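Local structure of ABC transporter, substrate-binding protein (Streptococcus pneumoniae, 5G5Y) at residues 128-133 with 411-416; 155-160 with 199-204; 162-167 with 264-269; 232-237 with 241-246. The protein captures fructooligosaccharides, preferring tetrasaccharides and larger, as the solute-binding subunit of the FusABC-MsmK ABC transporter, and leaves sucrose unbound. All coordinates share one frame; numbering follows the deposited sequence.

Contact 1: residues 128-133 with 411-416; sequences GKESIH and YYVPYM
K129 and V413 bring the two segments together, their CA atoms 6.2 Å apart. Each sits in a short 3-10 turn: 129-130 in one segment, 413-415 in the other, the latter after helix 399-412.

K129 and M416 do most of the touching, their extended side chains sliding past each other in opposite directions. The lysine runs out along the methionine until NZ donates to the backbone O of M416 at 2.7 Å, approaching almost in line with the C=O bond (167°). M416 lays SD 3.8 Å from K129 CB, and its CE lies 3.5 Å from K129 O. V413 adds a smaller contact: CG2, anti to its own carbonyl carbon, meets K129 O at 3.6 Å and E130 CG at 4.1 Å.

This is loop-to-helix-end packing between distant parts of the chain, with the M416 side chain about 11 Å from that of W270, which binds substrate. E130 OE2 forms a salt bridge with K409 of helix 399-412. I132 packs on A401 and L405 of that helix, and Y412 reaches V284 of strand 282-284, so the loop between strands 121-123 and 138-142 lies against the helix and its exit.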
loop_
_atom_site.group_PDB
_atom_site.type_symbol
_atom_site.label_atom_id
_atom_site.label_comp_id
_atom_site.label_asym_id
_atom_site.label_seq_id
_atom_site.Cartn_x
_atom_site.Cartn_y
_atom_site.Cartn_z
ATOM N N GLY A 128 3.404 3.365 -12.736
ATOM C CA GLY A 128 3.051 2.111 -13.382
ATOM C C GLY A 128 3.788 0.930 -12.763
ATOM O O GLY A 128 3.796 0.768 -11.552
ATOM N N LYS A 129 4.452 0.135 -13.593
ATOM C CA LYS A 129 5.130 -1.081 -13.122
ATOM C C LYS A 129 6.234 -0.770 -12.110
ATOM O O LYS A 129 6.548 -1.576 -11.251
ATOM C CB LYS A 129 5.725 -1.825 -14.323
ATOM C CG LYS A 129 4.694 -2.458 -15.252
ATOM C CD LYS A 129 5.346 -3.076 -16.466
ATOM C CE LYS A 129 4.310 -3.573 -17.455
ATOM N NZ LYS A 129 5.022 -4.292 -18.527
ATOM N N GLU A 130 6.788 0.425 -12.201
ATOM C CA GLU A 130 7.889 0.839 -11.338
ATOM C C GLU A 130 7.449 1.332 -9.975
ATOM O O GLU A 130 8.315 1.582 -9.130
ATOM C CB GLU A 130 8.743 1.912 -12.054
ATOM C CG GLU A 130 9.536 1.319 -13.193
ATOM C CD GLU A 130 10.304 2.337 -14.031
ATOM O OE1 GLU A 130 10.741 3.377 -13.528
ATOM O OE2 GLU A 130 10.509 2.061 -15.216
ATOM N N SER A 131 6.127 1.403 -9.715
ATOM C CA SER A 131 5.626 1.841 -8.427
ATOM C C SER A 131 6.224 0.980 -7.317
ATOM O O SER A 131 6.355 -0.238 -7.461
ATOM C CB SER A 131 4.090 1.770 -8.366
ATOM O OG SER A 131 3.613 2.017 -7.040
ATOM N N ILE A 132 6.545 1.628 -6.204
ATOM C CA ILE A 132 7.032 0.941 -5.005
ATOM C C ILE A 132 6.034 -0.100 -4.488
ATOM O O ILE A 132 6.409 -1.031 -3.782
ATOM C CB ILE A 132 7.359 1.980 -3.882
ATOM C CG1 ILE A 132 8.223 1.350 -2.776
ATOM C CG2 ILE A 132 6.091 2.593 -3.308
ATOM C CD1 ILE A 132 8.911 2.371 -1.880
ATOM N N HIS A 133 4.762 0.090 -4.847
ATOM C CA HIS A 133 3.694 -0.793 -4.462
ATOM C C HIS A 133 3.551 -2.070 -5.282
ATOM O O HIS A 133 2.842 -2.978 -4.854
ATOM C CB HIS A 133 2.379 -0.032 -4.482
ATOM C CG HIS A 133 2.381 1.126 -3.561
ATOM N ND1 HIS A 133 2.366 0.982 -2.191
ATOM C CD2 HIS A 133 2.479 2.450 -3.807
ATOM C CE1 HIS A 133 2.394 2.184 -1.637
ATOM N NE2 HIS A 133 2.500 3.084 -2.598
ATOM N N TYR A 411 15.264 -5.976 -10.262
ATOM C CA TYR A 411 14.913 -7.398 -10.133
ATOM C C TYR A 411 13.568 -7.799 -10.740
ATOM O O TYR A 411 13.431 -8.924 -11.221
ATOM C CB TYR A 411 14.936 -7.812 -8.665
ATOM C CG TYR A 411 16.338 -7.854 -8.114
ATOM C CD1 TYR A 411 17.188 -8.932 -8.402
ATOM C CD2 TYR A 411 16.841 -6.811 -7.325
ATOM C CE1 TYR A 411 18.498 -8.965 -7.927
ATOM C CE2 TYR A 411 18.151 -6.845 -6.835
ATOM C CZ TYR A 411 18.965 -7.934 -7.110
ATOM O OH TYR A 411 20.279 -7.987 -6.584
ATOM N N TYR A 412 12.573 -6.921 -10.667
ATOM C CA TYR A 412 11.172 -7.348 -10.908
ATOM C C TYR A 412 10.516 -6.783 -12.158
ATOM O O TYR A 412 9.812 -7.491 -12.880
ATOM C CB TYR A 412 10.305 -7.024 -9.722
ATOM C CG TYR A 412 10.760 -7.516 -8.390
ATOM C CD1 TYR A 412 11.310 -8.785 -8.225
ATOM C CD2 TYR A 412 10.612 -6.716 -7.271
ATOM C CE1 TYR A 412 11.734 -9.230 -6.998
ATOM C CE2 TYR A 412 10.979 -7.170 -6.014
ATOM C CZ TYR A 412 11.525 -8.434 -5.877
ATOM O OH TYR A 412 11.921 -8.871 -4.630
ATOM N N VAL A 413 10.706 -5.493 -12.409
ATOM C CA VAL A 413 10.067 -4.852 -13.534
ATOM C C VAL A 413 10.218 -5.571 -14.893
ATOM O O VAL A 413 9.220 -5.717 -15.598
ATOM C CB VAL A 413 10.447 -3.379 -13.598
ATOM C CG1 VAL A 413 10.022 -2.731 -14.922
ATOM C CG2 VAL A 413 9.797 -2.667 -12.412
ATOM N N PRO A 414 11.416 -6.099 -15.218
ATOM C CA PRO A 414 11.560 -6.818 -16.481
ATOM C C PRO A 414 10.621 -8.020 -16.670
ATOM O O PRO A 414 10.345 -8.410 -17.820
ATOM C CB PRO A 414 13.029 -7.277 -16.468
ATOM C CG PRO A 414 13.730 -6.327 -15.555
ATOM C CD PRO A 414 12.713 -5.994 -14.500
ATOM N N TYR A 415 10.107 -8.561 -15.558
ATOM C CA TYR A 415 9.270 -9.753 -15.564
ATOM C C TYR A 415 7.778 -9.461 -15.301
ATOM O O TYR A 415 7.015 -10.398 -15.253
ATOM C CB TYR A 415 9.797 -10.731 -14.539
ATOM C CG TYR A 415 11.243 -11.009 -14.801
ATOM C CD1 TYR A 415 11.620 -11.691 -15.954
ATOM C CD2 TYR A 415 12.230 -10.532 -13.954
ATOM C CE1 TYR A 415 12.937 -11.893 -16.263
ATOM C CE2 TYR A 415 13.579 -10.756 -14.240
ATOM C CZ TYR A 415 13.911 -11.422 -15.400
ATOM O OH TYR A 415 15.211 -11.679 -15.683
ATOM N N MET A 416 7.397 -8.181 -15.156
ATOM C CA MET A 416 5.996 -7.747 -15.007
ATOM C C MET A 416 5.384 -7.529 -16.376
ATOM O O MET A 416 5.404 -6.399 -16.959
ATOM C CB MET A 416 5.928 -6.437 -14.219
ATOM C CG MET A 416 6.386 -6.530 -12.772
ATOM S SD MET A 416 6.217 -4.855 -12.111
ATOM C CE MET A 416 7.261 -4.969 -10.663
#

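Contact 2: residues 155-160 with 199-204; sequences KTTDDL and AAFGIG
T157 meets A200 and F201 through a single methyl group. Its CG2 lies 3.7 Å from A200 CB and 4.1 Å from F201 CZ, so one carbon bridges the alanine methyl and the far end of the phenyl ring. The ring is approached obliquely, and the bonding across the contact is purely van der Waals, over a small patch of 96 Å². The threonine rotamer sets this up: with chi1 at 53°, OG1 sits between the backbone N and the carbonyl carbon, while CG2 swings out beside the N toward the other segment.

One layer out, F233 of helix 225-239 and P291 pack against both T157 and F201, so both residues share these two neighbours. F201 is also held through its backbone, whose O accepts a hydrogen bond from N226 ND2. On the other segment, T157 occupies the first turn of helix 157-169, and that turn is held by polar groups at and around its N-terminus. T156 OG1 accepts from D159 N at 2.9 Å with an N-H...O angle of 169°. D159 OD2 accepts in return from T156 N, a weak bond at 3.3 Å, and more firmly from K155 N at 3.1 Å, here with its anti lone pair.

This reciprocal pairing of T156, the N-cap, with D159 is a capping box, a common way to cap the N-terminus of an alpha helix; here T157, the next residue, packs on the 3-10 turn at 199-201.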
loop_
_atom_site.group_PDB
_atom_site.type_symbol
_atom_site.label_atom_id
_atom_site.label_comp_id
_atom_site.label_asym_id
_atom_site.label_seq_id
_atom_site.Cartn_x
_atom_site.Cartn_y
_atom_site.Cartn_z
ATOM N N LYS A 155 18.609 -19.916 -9.713
ATOM C CA LYS A 155 17.976 -19.358 -10.877
ATOM C C LYS A 155 16.578 -19.925 -11.145
ATOM O O LYS A 155 15.818 -19.326 -11.877
ATOM C CB LYS A 155 18.831 -19.640 -12.116
ATOM C CG LYS A 155 20.215 -19.006 -12.123
ATOM C CD LYS A 155 20.867 -19.240 -13.483
ATOM C CE LYS A 155 22.354 -18.945 -13.471
ATOM N NZ LYS A 155 23.134 -20.154 -13.082
ATOM N N THR A 156 16.294 -21.122 -10.632
ATOM C CA THR A 156 15.057 -21.840 -10.867
ATOM C C THR A 156 14.462 -22.272 -9.531
ATOM O O THR A 156 15.156 -22.327 -8.502
ATOM C CB THR A 156 15.278 -23.116 -11.708
ATOM O OG1 THR A 156 15.915 -24.136 -10.905
ATOM C CG2 THR A 156 16.120 -22.818 -12.962
ATOM N N THR A 157 13.185 -22.629 -9.556
ATOM C CA THR A 157 12.538 -23.165 -8.375
ATOM C C THR A 157 13.197 -24.479 -7.897
ATOM O O THR A 157 13.294 -24.707 -6.685
ATOM C CB THR A 157 11.017 -23.344 -8.584
ATOM O OG1 THR A 157 10.743 -24.114 -9.758
ATOM C CG2 THR A 157 10.389 -21.944 -8.726
ATOM N N ASP A 158 13.640 -25.307 -8.834
ATOM C CA ASP A 158 14.365 -26.551 -8.469
ATOM C C ASP A 158 15.720 -26.243 -7.810
ATOM O O ASP A 158 16.063 -26.884 -6.825
ATOM C CB ASP A 158 14.520 -27.476 -9.674
ATOM C CG ASP A 158 13.289 -28.359 -9.910
ATOM O OD1 ASP A 158 12.297 -28.273 -9.145
ATOM O OD2 ASP A 158 13.313 -29.165 -10.862
ATOM N N ASP A 159 16.454 -25.234 -8.307
ATOM C CA ASP A 159 17.684 -24.743 -7.627
ATOM C C ASP A 159 17.421 -24.287 -6.222
ATOM O O ASP A 159 18.232 -24.551 -5.294
ATOM C CB ASP A 159 18.322 -23.527 -8.323
ATOM C CG ASP A 159 18.905 -23.829 -9.670
ATOM O OD1 ASP A 159 19.177 -25.009 -9.972
ATOM O OD2 ASP A 159 19.095 -22.845 -10.439
ATOM N N LEU A 160 16.299 -23.594 -6.028
ATOM C CA LEU A 160 15.947 -23.112 -4.702
ATOM C C LEU A 160 15.761 -24.283 -3.751
ATOM O O LEU A 160 16.198 -24.228 -2.625
ATOM C CB LEU A 160 14.669 -22.252 -4.728
ATOM C CG LEU A 160 14.172 -21.712 -3.388
ATOM C CD1 LEU A 160 15.218 -20.825 -2.685
ATOM C CD2 LEU A 160 12.858 -20.990 -3.548
ATOM N N ALA A 199 4.184 -16.782 -9.120
ATOM C CA ALA A 199 4.375 -16.296 -10.478
ATOM C C ALA A 199 5.449 -17.072 -11.256
ATOM O O ALA A 199 5.419 -17.099 -12.497
ATOM C CB ALA A 199 4.684 -14.797 -10.473
ATOM N N ALA A 200 6.336 -17.763 -10.541
ATOM C CA ALA A 200 7.220 -18.731 -11.193
ATOM C C ALA A 200 6.480 -19.810 -11.953
ATOM O O ALA A 200 7.072 -20.391 -12.871
ATOM C CB ALA A 200 8.222 -19.332 -10.206
ATOM N N PHE A 201 5.194 -20.033 -11.633
ATOM C CA PHE A 201 4.383 -21.075 -12.254
ATOM C C PHE A 201 3.435 -20.515 -13.270
ATOM O O PHE A 201 2.565 -21.220 -13.800
ATOM C CB PHE A 201 3.677 -21.898 -11.156
ATOM C CG PHE A 201 4.656 -22.558 -10.233
ATOM C CD1 PHE A 201 5.208 -23.784 -10.571
ATOM C CD2 PHE A 201 5.136 -21.893 -9.109
ATOM C CE1 PHE A 201 6.196 -24.348 -9.760
ATOM C CE2 PHE A 201 6.127 -22.438 -8.313
ATOM C CZ PHE A 201 6.631 -23.693 -8.626
ATOM N N GLY A 202 3.610 -19.233 -13.583
ATOM C CA GLY A 202 2.709 -18.545 -14.456
ATOM C C GLY A 202 1.645 -17.810 -13.672
ATOM O O GLY A 202 1.084 -18.351 -12.709
ATOM N N ILE A 203 1.392 -16.554 -14.085
ATOM C CA ILE A 203 0.279 -15.726 -13.572
ATOM C C ILE A 203 0.486 -15.213 -12.152
ATOM O O ILE A 203 0.477 -13.981 -11.902
ATOM C CB ILE A 203 -1.095 -16.421 -13.700
ATOM C CG1 ILE A 203 -1.314 -16.796 -15.164
ATOM C CG2 ILE A 203 -2.191 -15.483 -13.236
ATOM C CD1 ILE A 203 -2.595 -17.531 -15.478
ATOM N N GLY A 204 0.602 -16.142 -11.215
ATOM C CA GLY A 204 0.928 -15.785 -9.851
ATOM C C GLY A 204 -0.282 -15.369 -9.043
ATOM O O GLY A 204 -1.409 -15.786 -9.331
#

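Contact 3: residues 162-167 with 264-269; sequences KVLEAF and FGVYFT
Helix 157-169 packs here on a four-stranded mixed sheet, at the point where strand 264-269 turns a corner at G265 and V266. F167 and L164, one helical turn apart, face that corner together. The closest backbone approach is between F167 and G265, whose CA atoms are 6.6 Å apart.

The F167 ring meets the glycine backbone obliquely: CD2 lies 3.6 Å from G265 CA, and CE2 is 3.8 Å from G265 O. With no side chain at G265, the ring rests directly on the main chain. V266 CG2 stands farther off, at the edge of the same ring and near its plane. L164 covers the next residue, V266. Its CD2 meets V266 CG2 at 3.7 Å, the two side chains crossing at about a right angle. V266 directs this methyl at the helix because CG1 is anti to the backbone N (chi1 171°), which puts CG2 beside the N.

W145 meets the F167 ring edge-to-face, and F183 of strand 181-183 touches both L164 and V266. The corner itself is tied into the sheet by backbone bonds from G265 to N142 and I181. The side chain of F167 lies about 9 Å from a bound calcium ion, close to the site that includes D171 and E180. This is the helix-on-sheet layering of an alpha/beta domain in a bacterial solute-binding protein, beside its calcium-binding loop.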
loop_
_atom_site.group_PDB
_atom_site.type_symbol
_atom_site.label_atom_id
_atom_site.label_comp_id
_atom_site.label_asym_id
_atom_site.label_seq_id
_atom_site.Cartn_x
_atom_site.Cartn_y
_atom_site.Cartn_z
ATOM N N LYS A 162 17.290 -27.127 -3.818
ATOM C CA LYS A 162 18.669 -27.624 -3.547
ATOM C C LYS A 162 19.412 -26.711 -2.577
ATOM O O LYS A 162 20.010 -27.162 -1.617
ATOM C CB LYS A 162 19.489 -27.788 -4.843
ATOM C CG LYS A 162 18.941 -28.813 -5.844
ATOM C CD LYS A 162 19.861 -28.991 -7.055
ATOM C CE LYS A 162 19.148 -29.612 -8.268
ATOM N NZ LYS A 162 18.497 -28.593 -9.165
ATOM N N VAL A 163 19.306 -25.403 -2.775
ATOM C CA VAL A 163 19.862 -24.445 -1.828
ATOM C C VAL A 163 19.261 -24.524 -0.434
ATOM O O VAL A 163 19.984 -24.431 0.580
ATOM C CB VAL A 163 19.739 -23.000 -2.405
ATOM C CG1 VAL A 163 19.884 -21.933 -1.346
ATOM C CG2 VAL A 163 20.766 -22.829 -3.489
ATOM N N LEU A 164 17.932 -24.642 -0.344
ATOM C CA LEU A 164 17.315 -24.745 0.962
ATOM C C LEU A 164 17.748 -26.040 1.704
ATOM O O LEU A 164 17.901 -26.038 2.927
ATOM C CB LEU A 164 15.781 -24.693 0.848
ATOM C CG LEU A 164 15.222 -23.374 0.263
ATOM C CD1 LEU A 164 13.739 -23.508 0.025
ATOM C CD2 LEU A 164 15.503 -22.174 1.141
ATOM N N GLU A 165 17.894 -27.128 0.971
ATOM C CA GLU A 165 18.376 -28.403 1.579
ATOM C C GLU A 165 19.798 -28.277 2.112
ATOM O O GLU A 165 20.092 -28.775 3.203
ATOM C CB GLU A 165 18.283 -29.519 0.580
ATOM C CG GLU A 165 16.832 -29.879 0.345
ATOM C CD GLU A 165 16.643 -31.018 -0.613
ATOM O OE1 GLU A 165 17.232 -30.985 -1.704
ATOM O OE2 GLU A 165 15.851 -31.916 -0.266
ATOM N N ALA A 166 20.638 -27.573 1.368
ATOM C CA ALA A 166 22.015 -27.239 1.824
ATOM C C ALA A 166 22.002 -26.330 3.055
ATOM O O ALA A 166 22.763 -26.556 4.009
ATOM C CB ALA A 166 22.825 -26.629 0.692
ATOM N N PHE A 167 21.114 -25.331 3.079
ATOM C CA PHE A 167 20.898 -24.542 4.292
ATOM C C PHE A 167 20.418 -25.409 5.461
ATOM O O PHE A 167 20.803 -25.186 6.606
ATOM C CB PHE A 167 19.830 -23.444 4.099
ATOM C CG PHE A 167 20.214 -22.318 3.169
ATOM C CD1 PHE A 167 21.530 -22.111 2.714
ATOM C CD2 PHE A 167 19.242 -21.397 2.808
ATOM C CE1 PHE A 167 21.831 -21.047 1.882
ATOM C CE2 PHE A 167 19.545 -20.321 1.984
ATOM C CZ PHE A 167 20.837 -20.133 1.533
ATOM N N PHE A 264 17.079 -17.238 9.321
ATOM C CA PHE A 264 16.334 -17.510 8.098
ATOM C C PHE A 264 17.264 -17.682 6.901
ATOM O O PHE A 264 18.245 -16.941 6.742
ATOM C CB PHE A 264 15.357 -16.375 7.794
ATOM C CG PHE A 264 14.235 -16.199 8.777
ATOM C CD1 PHE A 264 13.644 -17.260 9.449
ATOM C CD2 PHE A 264 13.698 -14.924 8.958
ATOM C CE1 PHE A 264 12.567 -17.051 10.271
ATOM C CE2 PHE A 264 12.628 -14.711 9.789
ATOM C CZ PHE A 264 12.055 -15.776 10.455
ATOM N N GLY A 265 16.967 -18.679 6.064
ATOM C CA GLY A 265 17.642 -18.827 4.798
ATOM C C GLY A 265 17.024 -17.919 3.741
ATOM O O GLY A 265 17.724 -17.137 3.090
ATOM N N VAL A 266 15.719 -18.094 3.540
ATOM C CA VAL A 266 14.918 -17.302 2.606
ATOM C C VAL A 266 13.719 -16.873 3.406
ATOM O O VAL A 266 13.125 -17.690 4.103
ATOM C CB VAL A 266 14.495 -18.101 1.347
ATOM C CG1 VAL A 266 13.469 -17.331 0.493
ATOM C CG2 VAL A 266 15.719 -18.487 0.520
ATOM N N TYR A 267 13.365 -15.588 3.356
ATOM C CA TYR A 267 12.166 -15.110 4.024
ATOM C C TYR A 267 11.563 -13.946 3.223
ATOM O O TYR A 267 12.164 -13.479 2.269
ATOM C CB TYR A 267 12.424 -14.701 5.496
ATOM C CG TYR A 267 13.134 -13.371 5.655
ATOM C CD1 TYR A 267 14.507 -13.243 5.421
ATOM C CD2 TYR A 267 12.421 -12.236 5.960
ATOM C CE1 TYR A 267 15.154 -12.004 5.565
ATOM C CE2 TYR A 267 13.037 -10.994 6.081
ATOM C CZ TYR A 267 14.392 -10.868 5.879
ATOM O OH TYR A 267 14.938 -9.608 6.020
ATOM N N PHE A 268 10.361 -13.543 3.607
ATOM C CA PHE A 268 9.608 -12.484 2.908
ATOM C C PHE A 268 9.328 -11.299 3.823
ATOM O O PHE A 268 8.922 -11.471 4.963
ATOM C CB PHE A 268 8.269 -13.038 2.361
ATOM C CG PHE A 268 8.440 -14.196 1.445
ATOM C CD1 PHE A 268 8.691 -15.453 1.951
ATOM C CD2 PHE A 268 8.372 -14.033 0.057
ATOM C CE1 PHE A 268 8.890 -16.537 1.110
ATOM C CE2 PHE A 268 8.568 -15.109 -0.787
ATOM C CZ PHE A 268 8.816 -16.371 -0.262
ATOM N N THR A 269 9.460 -10.096 3.287
ATOM C CA THR A 269 9.063 -8.870 3.973
ATOM C C THR A 269 9.129 -7.698 3.024
ATOM O O THR A 269 9.609 -7.826 1.911
ATOM C CB THR A 269 9.922 -8.592 5.260
ATOM O OG1 THR A 269 9.236 -7.637 6.063
ATOM C CG2 THR A 269 11.294 -8.155 4.918
#

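Contact 4: residues 232-237 with 241-246; sequences KFIRQL and GLIDKE
I243 and L242 fold back over L237 and I234, covering the last turns of helix 225-239 in a Schellman motif. I243 lies across the helix: its CG1 sits 3.9 Å from L237 CB, and its CD1 reaches 3.7 Å from I234 CG2, the two isoleucines crossing at about a right angle. The extended isoleucine chain (chi2 -177°) carries CD1 onward to the helix backbone, 3.6 Å from I234 O. L242 meets the end of L237, its CD1 4.0 Å from L237 CD2, again nearly perpendicular. F183 of strand 181-183 packs on I234, L237 and I243 alike, while L242 rests on L164 of helix 157-169 and I454 of helix 429-455 touches both isoleucines. The apolar group thus lies where two other helices and a sheet strand converge.

The backbone bonds of the motif come next. L242 N donates to L237 O at 3.0 Å, and the helix ends with the motif's bonds around G241. This glycine, with its positive phi of 66°, is the C-prime residue that reverses the chain, and its O accepts from K168 NZ.

Farther along, the polar edge is built round D244, whose OD2 forms a salt bridge with K258, shared with E246 OE1, and a hydrogen bond with S184 OG. The other oxygen makes an Asx turn: E246 N donates to D244 OD1 at 3.1 Å, from above the carboxylate plane.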
loop_
_atom_site.group_PDB
_atom_site.type_symbol
_atom_site.label_atom_id
_atom_site.label_comp_id
_atom_site.label_asym_id
_atom_site.label_seq_id
_atom_site.Cartn_x
_atom_site.Cartn_y
_atom_site.Cartn_z
ATOM N N LYS A 232 1.608 -26.758 -4.730
ATOM C CA LYS A 232 2.299 -28.048 -4.747
ATOM C C LYS A 232 3.796 -27.830 -4.517
ATOM O O LYS A 232 4.436 -28.639 -3.862
ATOM C CB LYS A 232 2.055 -28.788 -6.039
ATOM C CG LYS A 232 0.628 -29.298 -6.107
ATOM C CD LYS A 232 0.343 -29.952 -7.435
ATOM C CE LYS A 232 1.007 -31.310 -7.498
ATOM N NZ LYS A 232 0.284 -32.199 -8.444
ATOM N N PHE A 233 4.314 -26.693 -4.976
ATOM C CA PHE A 233 5.736 -26.365 -4.737
ATOM C C PHE A 233 6.012 -26.096 -3.251
ATOM O O PHE A 233 6.947 -26.661 -2.669
ATOM C CB PHE A 233 6.188 -25.160 -5.600
ATOM C CG PHE A 233 7.589 -24.715 -5.310
ATOM C CD1 PHE A 233 8.678 -25.469 -5.770
ATOM C CD2 PHE A 233 7.836 -23.552 -4.600
ATOM C CE1 PHE A 233 9.977 -25.086 -5.477
ATOM C CE2 PHE A 233 9.159 -23.153 -4.322
ATOM C CZ PHE A 233 10.216 -23.909 -4.775
ATOM N N ILE A 234 5.173 -25.276 -2.608
ATOM C CA ILE A 234 5.365 -24.982 -1.198
ATOM C C ILE A 234 5.182 -26.306 -0.383
ATOM O O ILE A 234 5.947 -26.553 0.576
ATOM C CB ILE A 234 4.430 -23.867 -0.698
ATOM C CG1 ILE A 234 4.615 -22.559 -1.521
ATOM C CG2 ILE A 234 4.686 -23.580 0.789
ATOM C CD1 ILE A 234 6.011 -21.991 -1.546
ATOM N N ARG A 235 4.217 -27.131 -0.779
ATOM C CA ARG A 235 4.075 -28.496 -0.179
ATOM C C ARG A 235 5.371 -29.348 -0.261
ATOM O O ARG A 235 5.739 -30.020 0.698
ATOM C CB ARG A 235 2.905 -29.229 -0.791
ATOM C CG ARG A 235 2.785 -30.691 -0.388
ATOM C CD ARG A 235 2.557 -30.883 1.093
ATOM N NE ARG A 235 2.533 -32.314 1.438
ATOM C CZ ARG A 235 2.409 -32.804 2.673
ATOM N NH1 ARG A 235 2.276 -32.012 3.711
ATOM N NH2 ARG A 235 2.436 -34.122 2.866
ATOM N N GLN A 236 6.025 -29.329 -1.403
ATOM C CA GLN A 236 7.341 -29.964 -1.554
ATOM C C GLN A 236 8.329 -29.452 -0.537
ATOM O O GLN A 236 9.018 -30.261 0.091
ATOM C CB GLN A 236 7.932 -29.747 -2.937
ATOM C CG GLN A 236 7.294 -30.513 -4.070
ATOM C CD GLN A 236 7.983 -30.154 -5.396
ATOM O OE1 GLN A 236 7.575 -29.223 -6.092
ATOM N NE2 GLN A 236 9.060 -30.856 -5.710
ATOM N N LEU A 237 8.386 -28.130 -0.335
ATOM C CA LEU A 237 9.247 -27.576 0.713
ATOM C C LEU A 237 8.876 -28.093 2.082
ATOM O O LEU A 237 9.777 -28.423 2.878
ATOM C CB LEU A 237 9.230 -26.038 0.768
ATOM C CG LEU A 237 9.539 -25.337 -0.533
ATOM C CD1 LEU A 237 9.544 -23.809 -0.330
ATOM C CD2 LEU A 237 10.837 -25.821 -1.138
ATOM N N GLY A 241 11.076 -30.791 4.979
ATOM C CA GLY A 241 11.467 -30.158 6.249
ATOM C C GLY A 241 12.138 -28.808 6.098
ATOM O O GLY A 241 12.979 -28.419 6.914
ATOM N N LEU A 242 11.777 -28.072 5.052
ATOM C CA LEU A 242 12.479 -26.825 4.753
ATOM C C LEU A 242 11.757 -25.596 5.289
ATOM O O LEU A 242 12.368 -24.515 5.344
ATOM C CB LEU A 242 12.699 -26.726 3.249
ATOM C CG LEU A 242 13.510 -27.857 2.605
ATOM C CD1 LEU A 242 13.525 -27.764 1.069
ATOM C CD2 LEU A 242 14.937 -27.894 3.156
ATOM N N ILE A 243 10.491 -25.734 5.707
ATOM C CA ILE A 243 9.704 -24.610 6.187
ATOM C C ILE A 243 9.806 -24.496 7.700
ATOM O O ILE A 243 9.755 -25.501 8.411
ATOM C CB ILE A 243 8.199 -24.700 5.764
ATOM C CG1 ILE A 243 8.081 -24.777 4.227
ATOM C CG2 ILE A 243 7.432 -23.499 6.295
ATOM C CD1 ILE A 243 6.649 -24.806 3.691
ATOM N N ASP A 244 9.976 -23.259 8.166
ATOM C CA ASP A 244 9.811 -22.879 9.558
ATOM C C ASP A 244 8.637 -23.613 10.215
ATOM O O ASP A 244 7.487 -23.452 9.802
ATOM C CB ASP A 244 9.612 -21.335 9.622
ATOM C CG ASP A 244 9.828 -20.749 11.004
ATOM O OD1 ASP A 244 9.627 -21.476 11.992
ATOM O OD2 ASP A 244 10.152 -19.530 11.114
ATOM N N LYS A 245 8.911 -24.418 11.258
ATOM C CA LYS A 245 7.794 -25.135 11.936
ATOM C C LYS A 245 6.691 -24.240 12.533
ATOM O O LYS A 245 5.581 -24.718 12.787
ATOM C CB LYS A 245 8.290 -26.185 12.956
ATOM C CG LYS A 245 9.448 -25.760 13.847
ATOM C CD LYS A 245 9.439 -26.453 15.209
ATOM C CE LYS A 245 10.346 -25.736 16.205
ATOM N NZ LYS A 245 9.730 -24.476 16.724
ATOM N N GLU A 246 6.981 -22.948 12.731
ATOM C CA GLU A 246 6.006 -21.975 13.224
ATOM C C GLU A 246 5.377 -21.060 12.147
ATOM O O GLU A 246 4.641 -20.148 12.491
ATOM C CB GLU A 246 6.686 -21.046 14.254
ATOM C CG GLU A 246 7.469 -21.689 15.395
ATOM C CD GLU A 246 8.024 -20.606 16.339
ATOM O OE1 GLU A 246 9.079 -19.987 16.050
ATOM O OE2 GLU A 246 7.369 -20.338 17.362
#

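How the contacts relate
Contacts 2, 3 and 4 form one packed cluster, whereas contact 1 stands apart. Contacts 2 and 3 share helix 157-169, their centres about 14 Å apart; the centre of contact 4 is about 11 Å and about 15 Å from those of contacts 3 and 2. L160 packs on F233 and, through CD1, on V266 CG2, and L164 reaches L237, so helices 157-169 and 225-239 and strand 264-269 share one interior. Contact 1 is about 17 to 27 Å from the others, centre to centre. Along the chain it encloses all three: contacts 2 and 3 interleave, and contact 4 falls inside contact 3. Contacts 2 to 4 thus build one helix-and-sheet core near the calcium sites, while contact 1 ties a later helix end back to a loop before it.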